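PDB 2QYH: hypothetical conserved protein from Geobacillus kaustophilus, which is of unknown function but belongs to the haloacid dehalogenase-like hydrolases and is probably a magnesium-dependent phosphatase. Local coordinates for residues Thr25-Arg30 / Gly246-Leu251; Gly98-Phe103 / Leu147-Ala152. All blocks are in the same frame, centred on the assembly; numbering follows the deposited sequence.

In the fold
Interaction 1 is a helix-helix contact in the core domain of this haloacid dehalogenase-like hydrolase, and interaction 2 is a strand pair in the other domain, the cap. The two helices of interaction 1 lie beside the mixed, largely parallel sheet whose strand 5-8 leads into a probable DxDx(T/V) motif; Ile247 touches residues of that motif. Interaction 2 belongs to the separate antiparallel sheet. Both of its segments fall in the sequence between those of interaction 1, so the cap strands are an excursion from a chain that later returns to the core. In space the contacts flank the middle of the molecule, their centres about 39 Å apart and their nearest atoms about 25 Å apart.

Interaction 1: residues Thr25-Arg30 / Gly246-Leu251; sequences TIEAVR and GIWYGL
Ala28 meets Ile247, Trp248 and Leu251 where two helices pack side by side against the Rossmann-like core of a haloacid dehalogenase-like hydrolase. The axes of the two segments run 37° apart and approach to 8.5 Å, a closeness that the small alanine permits. Its CB lies 3.6 Å from Leu251 CD1 and also touches Ile247 CG2, so two branched side chains, one helical turn apart on the same helix, meet a single methyl group. Thr25 and Ile247 pass each other obliquely nearby. Trp248 adds the flank of its indole. Its CG stands anti to the backbone N (chi1 170°), and chi2 of -92° turns the ring so that the CE3-CZ3 edge faces helix 23-34. CE3 is 3.7 Å from Ala28 N, which lies in the ring plane at its edge. Beside it, CZ3 approaches Glu27 CB obliquely at 3.9 Å. An alanine in place of Trp248 would probably open a gap beside the backbone of Ala28 and leave the CB of Glu27 without its aromatic neighbour.

Farther out, Arg30 NH2 forms a salt bridge with Glu27 OE2 on the same helix, while Arg30 NH1 is paired with Asp115 of the second subunit, which links this helix to the dimer partner. On the inner side, Ile247 and Leu251 both rest on Phe205 of strand 202-206, joining helix 246-253 to the central sheet. One water bridges the helices: it accepts from Trp248 N at 2.9 Å and donates to Thr25 OG1 at 3.2 Å.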
ATOM      1  N   THR D  25      -6.653   5.748 -15.922  1.00 33.96           N
ATOM      2  CA  THR D  25      -5.334   6.221 -15.509  1.00 33.96           C
ATOM      3  C   THR D  25      -4.375   5.037 -15.648  1.00 32.96           C
ATOM      4  O   THR D  25      -3.201   5.209 -15.992  1.00 33.96           O
ATOM      5  CB  THR D  25      -5.345   6.741 -14.047  1.00 35.86           C
ATOM      6  OG1 THR D  25      -6.102   7.955 -13.985  1.00 34.86           O
ATOM      7  CG2 THR D  25      -3.935   7.019 -13.555  1.00 34.86           C
ATOM      8  N   ILE D  26      -4.889   3.835 -15.387  1.00 32.76           N
ATOM      9  CA  ILE D  26      -4.098   2.620 -15.531  1.00 32.76           C
ATOM     10  C   ILE D  26      -3.765   2.463 -17.015  1.00 33.76           C
ATOM     11  O   ILE D  26      -2.643   2.102 -17.366  1.00 34.76           O
ATOM     12  CB  ILE D  26      -4.871   1.372 -15.031  1.00 22.02           C
ATOM     13  CG1 ILE D  26      -4.979   1.410 -13.501  1.00 21.02           C
ATOM     14  CG2 ILE D  26      -4.183   0.087 -15.500  1.00 19.02           C
ATOM     15  CD1 ILE D  26      -5.672   0.207 -12.908  1.00 18.02           C
ATOM     16  N   GLU D  27      -4.739   2.741 -17.886  1.00 31.06           N
ATOM     17  CA  GLU D  27      -4.519   2.657 -19.333  1.00 31.06           C
ATOM     18  C   GLU D  27      -3.509   3.733 -19.726  1.00 31.06           C
ATOM     19  O   GLU D  27      -2.569   3.474 -20.482  1.00 31.06           O
ATOM     20  CB  GLU D  27      -5.810   2.920 -20.106  1.00 34.10           C
ATOM     21  CG  GLU D  27      -6.263   1.811 -21.054  1.00 36.10           C
ATOM     22  CD  GLU D  27      -5.142   1.172 -21.865  1.00 39.10           C
ATOM     23  OE1 GLU D  27      -4.474   0.254 -21.342  1.00 41.10           O
ATOM     24  OE2 GLU D  27      -4.933   1.579 -23.029  1.00 41.10           O
ATOM     25  N   ALA D  28      -3.732   4.944 -19.216  1.00 22.91           N
ATOM     26  CA  ALA D  28      -2.860   6.070 -19.497  1.00 22.91           C
ATOM     27  C   ALA D  28      -1.395   5.702 -19.249  1.00 22.91           C
ATOM     28  O   ALA D  28      -0.562   5.798 -20.156  1.00 22.91           O
ATOM     29  CB  ALA D  28      -3.261   7.260 -18.624  1.00 19.10           C
ATOM     30  N   VAL D  29      -1.091   5.276 -18.020  1.00 25.93           N
ATOM     31  CA  VAL D  29       0.268   4.907 -17.651  1.00 26.93           C
ATOM     32  C   VAL D  29       0.804   3.789 -18.545  1.00 26.93           C
ATOM     33  O   VAL D  29       1.959   3.826 -18.979  1.00 26.93           O
ATOM     34  CB  VAL D  29       0.352   4.470 -16.168  1.00 28.22           C
ATOM     35  CG1 VAL D  29       1.716   3.898 -15.873  1.00 26.22           C
ATOM     36  CG2 VAL D  29       0.093   5.671 -15.251  1.00 27.22           C
ATOM     37  N   ARG D  30      -0.036   2.802 -18.827  1.00 25.69           N
ATOM     38  CA  ARG D  30       0.373   1.701 -19.685  1.00 26.69           C
ATOM     39  C   ARG D  30       0.822   2.239 -21.042  1.00 26.69           C
ATOM     40  O   ARG D  30       1.912   1.925 -21.507  1.00 27.69           O
ATOM     41  CB  ARG D  30      -0.784   0.719 -19.873  1.00 41.82           C
ATOM     42  CG  ARG D  30      -0.589  -0.235 -21.021  1.00 42.82           C
ATOM     43  CD  ARG D  30      -1.818  -1.085 -21.260  1.00 47.82           C
ATOM     44  NE  ARG D  30      -1.709  -1.807 -22.521  1.00 52.82           N
ATOM     45  CZ  ARG D  30      -2.050  -1.316 -23.705  1.00 54.82           C
ATOM     46  NH1 ARG D  30      -1.900  -2.058 -24.792  1.00 57.82           N
ATOM     47  NH2 ARG D  30      -2.566  -0.097 -23.806  1.00 54.82           N
ATOM     48  N   GLY D 246      -9.554  12.623 -16.240  1.00 32.07           N
ATOM     49  CA  GLY D 246      -8.676  13.778 -16.313  1.00 32.07           C
ATOM     50  C   GLY D 246      -7.286  13.497 -16.856  1.00 32.07           C
ATOM     51  O   GLY D 246      -6.820  14.169 -17.782  1.00 32.07           O
ATOM     52  N   ILE D 247      -6.614  12.501 -16.287  1.00 29.16           N
ATOM     53  CA  ILE D 247      -5.274  12.167 -16.732  1.00 29.16           C
ATOM     54  C   ILE D 247      -5.217  11.627 -18.155  1.00 30.16           C
ATOM     55  O   ILE D 247      -4.386  12.063 -18.946  1.00 30.16           O
ATOM     56  CB  ILE D 247      -4.623  11.188 -15.763  1.00 30.46           C
ATOM     57  CG1 ILE D 247      -4.280  11.951 -14.484  1.00 29.46           C
ATOM     58  CG2 ILE D 247      -3.380  10.562 -16.393  1.00 28.46           C
ATOM     59  CD1 ILE D 247      -3.635  11.132 -13.431  1.00 28.46           C
ATOM     60  N   TRP D 248      -6.103  10.692 -18.484  1.00 27.72           N
ATOM     61  CA  TRP D 248      -6.140  10.126 -19.825  1.00 28.72           C
ATOM     62  C   TRP D 248      -6.407  11.214 -20.861  1.00 28.72           C
ATOM     63  O   TRP D 248      -5.702  11.324 -21.867  1.00 28.72           O
ATOM     64  CB  TRP D 248      -7.231   9.054 -19.913  1.00 38.84           C
ATOM     65  CG  TRP D 248      -7.505   8.597 -21.310  1.00 38.84           C
ATOM     66  CD1 TRP D 248      -8.436   9.105 -22.172  1.00 38.84           C
ATOM     67  CD2 TRP D 248      -6.813   7.572 -22.032  1.00 38.84           C
ATOM     68  NE1 TRP D 248      -8.366   8.463 -23.384  1.00 38.84           N
ATOM     69  CE2 TRP D 248      -7.375   7.515 -23.326  1.00 38.84           C
ATOM     70  CE3 TRP D 248      -5.767   6.699 -21.710  1.00 37.84           C
ATOM     71  CZ2 TRP D 248      -6.930   6.619 -24.303  1.00 39.84           C
ATOM     72  CZ3 TRP D 248      -5.321   5.805 -22.681  1.00 38.84           C
ATOM     73  CH2 TRP D 248      -5.905   5.774 -23.963  1.00 39.84           C
ATOM     74  N   TYR D 249      -7.434  12.016 -20.602  1.00 41.53           N
ATOM     75  CA  TYR D 249      -7.811  13.094 -21.500  1.00 41.53           C
ATOM     76  C   TYR D 249      -6.657  14.068 -21.694  1.00 41.53           C
ATOM     77  O   TYR D 249      -6.314  14.428 -22.824  1.00 42.53           O
ATOM     78  CB  TYR D 249      -9.030  13.836 -20.947  1.00 44.03           C
ATOM     79  CG  TYR D 249      -9.487  14.976 -21.821  1.00 45.03           C
ATOM     80  CD1 TYR D 249      -9.168  16.299 -21.507  1.00 45.03           C
ATOM     81  CD2 TYR D 249     -10.209  14.730 -22.987  1.00 47.03           C
ATOM     82  CE1 TYR D 249      -9.559  17.350 -22.336  1.00 46.03           C
ATOM     83  CE2 TYR D 249     -10.604  15.770 -23.822  1.00 47.03           C
ATOM     84  CZ  TYR D 249     -10.277  17.074 -23.494  1.00 47.03           C
ATOM     85  OH  TYR D 249     -10.675  18.091 -24.326  1.00 47.03           O
ATOM     86  N   GLY D 250      -6.064  14.492 -20.585  1.00 34.98           N
ATOM     87  CA  GLY D 250      -4.957  15.427 -20.657  1.00 33.98           C
ATOM     88  C   GLY D 250      -3.816  14.897 -21.500  1.00 33.98           C
ATOM     89  O   GLY D 250      -3.330  15.582 -22.399  1.00 33.98           O
ATOM     90  N   LEU D 251      -3.389  13.673 -21.210  1.00 34.73           N
ATOM     91  CA  LEU D 251      -2.296  13.059 -21.944  1.00 33.73           C
ATOM     92  C   LEU D 251      -2.641  12.953 -23.431  1.00 34.73           C
ATOM     93  O   LEU D 251      -1.768  13.061 -24.294  1.00 34.73           O
ATOM     94  CB  LEU D 251      -1.982  11.675 -21.361  1.00 19.91           C
ATOM     95  CG  LEU D 251      -1.335  11.637 -19.970  1.00 17.91           C
ATOM     96  CD1 LEU D 251      -1.370  10.215 -19.428  1.00 15.91           C
ATOM     97  CD2 LEU D 251       0.103  12.167 -20.044  1.00 13.91           C
TER
HETATM   98  O   HOH W   1      -7.630   9.159 -16.506  1.00 22.00           O

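Interaction 2: residues Gly98-Phe103 / Leu147-Ala152; sequences GHPLVF and LLFCRA
Val102 and Leu147 run alongside each other from the same face of the strand pair, with their CB atoms 3.9 Å apart. On that face Val102 CG2 also meets the Phe149 ring obliquely at CE1, while Pro100 crosses the Phe149 side chain at about a right angle, its CG 3.7 Å from Phe149 CB. Leu101 and Leu148 occupy the other face and touch through their CD1 methyls, next to Ala94 of helix 84-96.

The backbones hold this apolar centre in register. Leu147 N donates to Val102 O at 2.8 Å, in the carbonyl plane, and Phe149 N donates to Pro100 O at 2.9 Å, nearly along the C=O axis. That same Pro100 O lies in the plane of the Phe149 ring, at its edge.

Toward the polar edge, Cys150 CB sits over one face of the His99 imidazole, offset toward the rim, in a CH-pi contact 3.6 Å from the ring centroid. His99 ND1 and NE2 hydrogen-bond to Tyr158 and Glu154, respectively, fixing the rotation of the ring. Gly98, at positive phi, closes the preceding helix in a Schellman motif, and the chain then enters an antiparallel strand pair of the kind that builds the alpha/beta cap of Cof-type haloacid dehalogenase-like hydrolases.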
ATOM      1  N   GLY D  98       8.908  19.092  25.675  1.00 74.10           N
ATOM      2  CA  GLY D  98       7.920  18.028  25.634  1.00 73.10           C
ATOM      3  C   GLY D  98       7.339  17.802  24.248  1.00 72.10           C
ATOM      4  O   GLY D  98       6.273  17.203  24.094  1.00 72.10           O
ATOM      5  N   HIS D  99       8.038  18.295  23.233  1.00 57.48           N
ATOM      6  CA  HIS D  99       7.614  18.095  21.856  1.00 56.48           C
ATOM      7  C   HIS D  99       8.382  16.916  21.269  1.00 55.48           C
ATOM      8  O   HIS D  99       9.612  16.926  21.212  1.00 55.48           O
ATOM      9  CB  HIS D  99       7.871  19.346  21.044  1.00 51.61           C
ATOM     10  CG  HIS D  99       7.143  20.545  21.564  1.00 52.61           C
ATOM     11  ND1 HIS D  99       7.768  21.748  21.813  1.00 52.61           N
ATOM     12  CD2 HIS D  99       5.839  20.728  21.886  1.00 52.61           C
ATOM     13  CE1 HIS D  99       6.882  22.621  22.260  1.00 52.61           C
ATOM     14  NE2 HIS D  99       5.705  22.028  22.313  1.00 52.61           N
ATOM     15  N   PRO D 100       7.663  15.869  20.839  1.00 42.29           N
ATOM     16  CA  PRO D 100       8.358  14.714  20.266  1.00 41.29           C
ATOM     17  C   PRO D 100       8.542  14.884  18.765  1.00 40.29           C
ATOM     18  O   PRO D 100       7.976  15.798  18.145  1.00 39.29           O
ATOM     19  CB  PRO D 100       7.421  13.565  20.594  1.00 34.85           C
ATOM     20  CG  PRO D 100       6.071  14.204  20.365  1.00 34.85           C
ATOM     21  CD  PRO D 100       6.222  15.595  21.000  1.00 35.85           C
ATOM     22  N   LEU D 101       9.350  14.000  18.193  1.00 42.74           N
ATOM     23  CA  LEU D 101       9.595  13.995  16.759  1.00 41.74           C
ATOM     24  C   LEU D 101       9.452  12.578  16.257  1.00 40.74           C
ATOM     25  O   LEU D 101       9.434  11.627  17.035  1.00 40.74           O
ATOM     26  CB  LEU D 101      11.009  14.462  16.419  1.00 59.85           C
ATOM     27  CG  LEU D 101      11.430  15.906  16.641  1.00 59.85           C
ATOM     28  CD1 LEU D 101      11.400  16.243  18.121  1.00 58.85           C
ATOM     29  CD2 LEU D 101      12.830  16.074  16.088  1.00 59.85           C
ATOM     30  N   VAL D 102       9.338  12.448  14.944  1.00 45.80           N
ATOM     31  CA  VAL D 102       9.264  11.142  14.319  1.00 43.80           C
ATOM     32  C   VAL D 102      10.308  11.207  13.221  1.00 42.80           C
ATOM     33  O   VAL D 102      10.329  12.155  12.436  1.00 42.80           O
ATOM     34  CB  VAL D 102       7.861  10.850  13.735  1.00 39.44           C
ATOM     35  CG1 VAL D 102       7.931   9.698  12.740  1.00 38.44           C
ATOM     36  CG2 VAL D 102       6.903  10.483  14.871  1.00 38.44           C
ATOM     37  N   PHE D 103      11.197  10.218  13.208  1.00 37.38           N
ATOM     38  CA  PHE D 103      12.267  10.136  12.219  1.00 37.38           C
ATOM     39  C   PHE D 103      11.841   9.209  11.091  1.00 35.38           C
ATOM     40  O   PHE D 103      11.402   8.086  11.338  1.00 36.38           O
ATOM     41  CB  PHE D 103      13.534   9.606  12.880  1.00 48.18           C
ATOM     42  CG  PHE D 103      13.854  10.284  14.168  1.00 50.18           C
ATOM     43  CD1 PHE D 103      14.221  11.625  14.190  1.00 52.18           C
ATOM     44  CD2 PHE D 103      13.741   9.595  15.374  1.00 51.18           C
ATOM     45  CE1 PHE D 103      14.469  12.278  15.401  1.00 53.18           C
ATOM     46  CE2 PHE D 103      13.986  10.233  16.588  1.00 51.18           C
ATOM     47  CZ  PHE D 103      14.350  11.580  16.602  1.00 52.18           C
ATOM     48  N   LEU D 147       9.316  14.645  11.666  1.00 42.59           N
ATOM     49  CA  LEU D 147       8.067  15.258  12.076  1.00 43.59           C
ATOM     50  C   LEU D 147       8.225  15.821  13.476  1.00 43.59           C
ATOM     51  O   LEU D 147       8.705  15.134  14.381  1.00 44.59           O
ATOM     52  CB  LEU D 147       6.946  14.222  12.062  1.00 44.40           C
ATOM     53  CG  LEU D 147       6.492  13.697  10.700  1.00 44.40           C
ATOM     54  CD1 LEU D 147       5.636  12.463  10.895  1.00 43.40           C
ATOM     55  CD2 LEU D 147       5.714  14.781   9.957  1.00 44.40           C
ATOM     56  N   LEU D 148       7.839  17.082  13.641  1.00 39.24           N
ATOM     57  CA  LEU D 148       7.908  17.740  14.938  1.00 40.24           C
ATOM     58  C   LEU D 148       6.481  17.894  15.413  1.00 41.24           C
ATOM     59  O   LEU D 148       5.629  18.400  14.678  1.00 41.24           O
ATOM     60  CB  LEU D 148       8.550  19.122  14.818  1.00 41.59           C
ATOM     61  CG  LEU D 148       8.590  19.949  16.109  1.00 41.59           C
ATOM     62  CD1 LEU D 148       9.467  19.257  17.140  1.00 41.59           C
ATOM     63  CD2 LEU D 148       9.130  21.328  15.806  1.00 42.59           C
ATOM     64  N   PHE D 149       6.210  17.454  16.633  1.00 63.14           N
ATOM     65  CA  PHE D 149       4.862  17.563  17.150  1.00 64.14           C
ATOM     66  C   PHE D 149       4.711  18.675  18.173  1.00 65.14           C
ATOM     67  O   PHE D 149       5.123  18.550  19.329  1.00 65.14           O
ATOM     68  CB  PHE D 149       4.416  16.223  17.723  1.00 44.28           C
ATOM     69  CG  PHE D 149       4.406  15.122  16.708  1.00 44.28           C
ATOM     70  CD1 PHE D 149       5.579  14.457  16.375  1.00 45.28           C
ATOM     71  CD2 PHE D 149       3.230  14.786  16.040  1.00 44.28           C
ATOM     72  CE1 PHE D 149       5.587  13.477  15.389  1.00 44.28           C
ATOM     73  CE2 PHE D 149       3.227  13.809  15.055  1.00 45.28           C
ATOM     74  CZ  PHE D 149       4.409  13.152  14.727  1.00 45.28           C
ATOM     75  N   CYS D 150       4.124  19.775  17.708  1.00 40.41           N
ATOM     76  CA  CYS D 150       3.872  20.951  18.516  1.00 41.41           C
ATOM     77  C   CYS D 150       2.866  21.781  17.733  1.00 42.41           C
ATOM     78  O   CYS D 150       2.684  21.571  16.528  1.00 41.41           O
ATOM     79  CB  CYS D 150       5.156  21.761  18.720  1.00 50.58           C
ATOM     80  SG  CYS D 150       5.627  22.779  17.305  1.00 49.58           S
ATOM     81  N   ARG D 151       2.222  22.725  18.416  1.00 41.96           N
ATOM     82  CA  ARG D 151       1.229  23.586  17.785  1.00 42.96           C
ATOM     83  C   ARG D 151       1.894  24.798  17.138  1.00 42.96           C
ATOM     84  O   ARG D 151       3.046  25.119  17.433  1.00 42.96           O
ATOM     85  CB  ARG D 151       0.189  24.025  18.819  1.00 55.41           C
ATOM     86  CG  ARG D 151      -0.631  22.870  19.374  1.00 56.41           C
ATOM     87  CD  ARG D 151      -1.496  23.287  20.554  1.00 58.41           C
ATOM     88  NE  ARG D 151      -2.271  22.169  21.085  1.00 59.41           N
ATOM     89  CZ  ARG D 151      -3.317  21.626  20.468  1.00 61.41           C
ATOM     90  NH1 ARG D 151      -3.723  22.103  19.295  1.00 59.41           N
ATOM     91  NH2 ARG D 151      -3.956  20.599  21.023  1.00 62.41           N
ATOM     92  N   ALA D 152       1.162  25.464  16.251  1.00 56.78           N
ATOM     93  CA  ALA D 152       1.686  26.628  15.545  1.00 57.78           C
ATOM     94  C   ALA D 152       2.163  27.739  16.485  1.00 58.78           C
ATOM     95  O   ALA D 152       3.053  28.518  16.138  1.00 58.78           O
ATOM     96  CB  ALA D 152       0.628  27.166  14.579  1.00 33.35           C
TER